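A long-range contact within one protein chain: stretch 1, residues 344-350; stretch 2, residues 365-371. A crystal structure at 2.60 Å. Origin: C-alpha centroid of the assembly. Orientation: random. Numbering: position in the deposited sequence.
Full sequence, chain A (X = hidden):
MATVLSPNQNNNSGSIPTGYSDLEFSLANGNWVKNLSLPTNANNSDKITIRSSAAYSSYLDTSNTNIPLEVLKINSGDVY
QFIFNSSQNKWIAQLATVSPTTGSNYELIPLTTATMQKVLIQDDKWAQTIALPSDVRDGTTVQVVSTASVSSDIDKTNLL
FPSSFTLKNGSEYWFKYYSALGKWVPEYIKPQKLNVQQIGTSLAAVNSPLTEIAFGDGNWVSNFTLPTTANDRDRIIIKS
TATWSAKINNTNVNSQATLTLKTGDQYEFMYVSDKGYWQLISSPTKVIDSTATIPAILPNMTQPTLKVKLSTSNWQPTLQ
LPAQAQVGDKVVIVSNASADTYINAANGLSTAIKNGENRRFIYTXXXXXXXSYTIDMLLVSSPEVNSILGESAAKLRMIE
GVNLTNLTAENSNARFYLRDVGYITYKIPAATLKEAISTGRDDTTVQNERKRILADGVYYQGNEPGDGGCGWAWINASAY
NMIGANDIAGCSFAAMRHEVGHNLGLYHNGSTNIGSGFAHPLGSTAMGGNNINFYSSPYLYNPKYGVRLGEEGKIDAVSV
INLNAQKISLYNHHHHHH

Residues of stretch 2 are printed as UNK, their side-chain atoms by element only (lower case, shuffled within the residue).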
# COMPACT_ATOMS: atom_id res chain seq x y z
N ASN A 344 -25.02 18.95 -8.61
CA ASN A 344 -25.56 19.27 -9.92
C ASN A 344 -24.44 19.32 -10.95
O ASN A 344 -23.27 19.52 -10.62
CB ASN A 344 -26.32 20.60 -9.91
CG ASN A 344 -27.54 20.56 -9.01
OD1 ASN A 344 -28.56 19.98 -9.36
ND2 ASN A 344 -27.43 21.19 -7.84
N ALA A 345 -24.82 19.14 -12.22
CA ALA A 345 -23.90 19.23 -13.34
C ALA A 345 -24.60 19.92 -14.50
O ALA A 345 -25.83 20.06 -14.52
CB ALA A 345 -23.40 17.84 -13.77
N ALA A 346 -23.80 20.37 -15.47
CA ALA A 346 -24.35 21.11 -16.60
C ALA A 346 -25.30 20.26 -17.43
O ALA A 346 -26.26 20.79 -18.01
CB ALA A 346 -23.21 21.64 -17.48
N ASN A 347 -25.07 18.95 -17.50
CA ASN A 347 -25.92 18.07 -18.31
C ASN A 347 -27.26 17.77 -17.65
O ASN A 347 -28.00 16.93 -18.16
CB ASN A 347 -25.18 16.76 -18.61
CG ASN A 347 -24.76 16.02 -17.36
OD1 ASN A 347 -25.16 16.35 -16.24
ND2 ASN A 347 -23.94 14.98 -17.54
N GLY A 348 -27.58 18.42 -16.53
CA GLY A 348 -28.83 18.20 -15.85
C GLY A 348 -28.79 17.18 -14.74
O GLY A 348 -29.82 16.99 -14.07
N LEU A 349 -27.66 16.51 -14.53
CA LEU A 349 -27.53 15.59 -13.40
C LEU A 349 -27.83 16.32 -12.10
O LEU A 349 -27.27 17.38 -11.82
CB LEU A 349 -26.13 14.99 -13.37
CG LEU A 349 -25.78 14.08 -12.19
CD1 LEU A 349 -26.71 12.87 -12.15
CD2 LEU A 349 -24.33 13.64 -12.26
N SER A 350 -28.72 15.74 -11.30
CA SER A 350 -29.17 16.38 -10.07
C SER A 350 -29.44 15.29 -9.04
O SER A 350 -30.31 14.44 -9.24
CB SER A 350 -30.43 17.22 -10.31
OG SER A 350 -31.03 17.60 -9.08
N UNK A 365 -18.04 12.05 -22.43
CA UNK A 365 -18.23 12.95 -23.56
C UNK A 365 -19.54 13.73 -23.46
O UNK A 365 -19.65 14.80 -24.06
c UNK A 365 -18.19 12.17 -24.87
N UNK A 366 -20.52 13.22 -22.72
CA UNK A 366 -21.81 13.88 -22.56
C UNK A 366 -22.03 14.38 -21.14
O UNK A 366 -23.17 14.49 -20.68
c UNK A 366 -22.93 12.93 -22.98
o UNK A 366 -23.67 10.47 -24.10
n UNK A 366 -24.13 11.35 -26.12
c UNK A 366 -23.64 11.42 -24.89
c UNK A 366 -23.02 12.74 -24.49
N UNK A 367 -20.95 14.70 -20.43
CA UNK A 367 -21.03 15.35 -19.14
C UNK A 367 -20.72 14.40 -17.99
O UNK A 367 -20.28 13.26 -18.17
N UNK A 368 -20.96 14.90 -16.78
CA UNK A 368 -20.69 14.14 -15.57
C UNK A 368 -21.67 12.99 -15.42
O UNK A 368 -22.82 13.06 -15.86
n UNK A 368 -18.23 17.76 -14.29
c UNK A 368 -17.43 16.72 -13.87
c UNK A 368 -18.23 15.57 -13.82
c UNK A 368 -16.31 14.35 -13.07
c UNK A 368 -15.54 15.52 -13.13
c UNK A 368 -16.08 16.71 -13.52
c UNK A 368 -19.50 17.28 -14.51
c UNK A 368 -20.74 15.05 -14.35
c UNK A 368 -19.55 15.95 -14.23
c UNK A 368 -17.65 14.36 -13.41
N UNK A 369 -21.20 11.92 -14.79
CA UNK A 369 -21.92 10.65 -14.74
C UNK A 369 -21.71 9.99 -13.39
O UNK A 369 -20.61 10.04 -12.83
o UNK A 369 -22.26 10.00 -17.06
c UNK A 369 -21.57 8.27 -15.53
c UNK A 369 -21.46 9.74 -15.89
N UNK A 370 -22.77 9.38 -12.86
CA UNK A 370 -22.67 8.64 -11.61
C UNK A 370 -21.70 7.48 -11.78
O UNK A 370 -21.78 6.72 -12.76
c UNK A 370 -23.94 7.03 -10.14
c UNK A 370 -24.06 8.15 -11.17
c UNK A 370 -24.89 9.30 -10.63
N UNK A 371 -20.77 7.34 -10.83
CA UNK A 371 -19.74 6.31 -10.91
C UNK A 371 -19.69 5.42 -9.67
O UNK A 371 -18.74 4.64 -9.52
c UNK A 371 -17.35 5.96 -11.69
o UNK A 371 -17.65 5.26 -12.68
c UNK A 371 -18.37 6.95 -11.16
o UNK A 371 -16.24 5.88 -11.12
O HOH W 1 -22.09 17.83 -17.28

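Position 365 carries a single side-chain atom, a carbon, and lies out of reach of stretch 1. The lone carbon identifies alanine, A365.

Position 366 has five side-chain atoms: three carbons in a chain, the third bearing one oxygen and one nitrogen. Its CA-to-CB bond points sideways and the end of the side chain leads away, so the link to stretch 1 is made by the backbone: N347 ND2 donates a hydrogen bond to the carbonyl O of position 366 at 3.3 Å, with an N-H...O angle of 170°. A terminal amide on a chain of that length is glutamine, Q366.

Position 367 has no side-chain atoms. At phi/psi 106/-171 a CB would be jammed against the carbonyl O of the preceding residue, and an ideal CB of position 367 would fall 2.3 Å from N347 ND2, a clash. Both observations fit what the missing atoms mean, glycine. The bare backbone of G367 leaves the space that the amide of N347 occupies.

At position 368 one carbon leads into fused five- and six-membered rings containing eight carbons and one nitrogen. The CA-to-CB bond points sideways and the end of the side chain leads away, yet the CB of position 368 lies 3.9 Å from A345 CB. The carbonyl O of position 368 accepts the shorter bond from N347 ND2, 2.8 Å at 157°. The fused rings are the indole of tryptophan. A345 CB also lies 4.0 Å from W368 CD1, oblique to the ring; W368 NE1 is hydrogen-bonded elsewhere in the structure.

Position 369 shows a carbon branching to one oxygen and one carbon. Its CA-to-CB bond points away from stretch 1, and the backbone N of position 369 approaches L349 CD2 at 4.4 Å. The branching gives threonine, T369.

Position 370 has three carbons, one carrying the other two. One of the two terminal carbons of position 370 lies 4.3 Å from L349 CD1, a loose apolar contact. The residue is valine, and the carbon is V370 CG2.

Position 371 has two carbons, the second bearing two oxygens, and does not touch stretch 1. A carboxylate on a short stem is aspartate; both carboxylate oxygens of D371 are hydrogen-bonded elsewhere in the structure.

The contact works through one amide reading two backbone carbonyls. A type I turn from A345 to G348, with G348 N bonded to A345 O at 3.1 Å, carries N347, whose OD1 accepts from L349 N at 3.0 Å. With OD1 thus engaged, ND2 bonds to Q366 O and W368 O, spanning G367. One water accepts from both N347 N and W368 N, at 3.2 Å each, adding a bridge between the backbones. A345 and L349 supply the apolar packing, and the whole interface buries 254 Å², both sides summed.

Stretch 2 365-371: AQGWTVD
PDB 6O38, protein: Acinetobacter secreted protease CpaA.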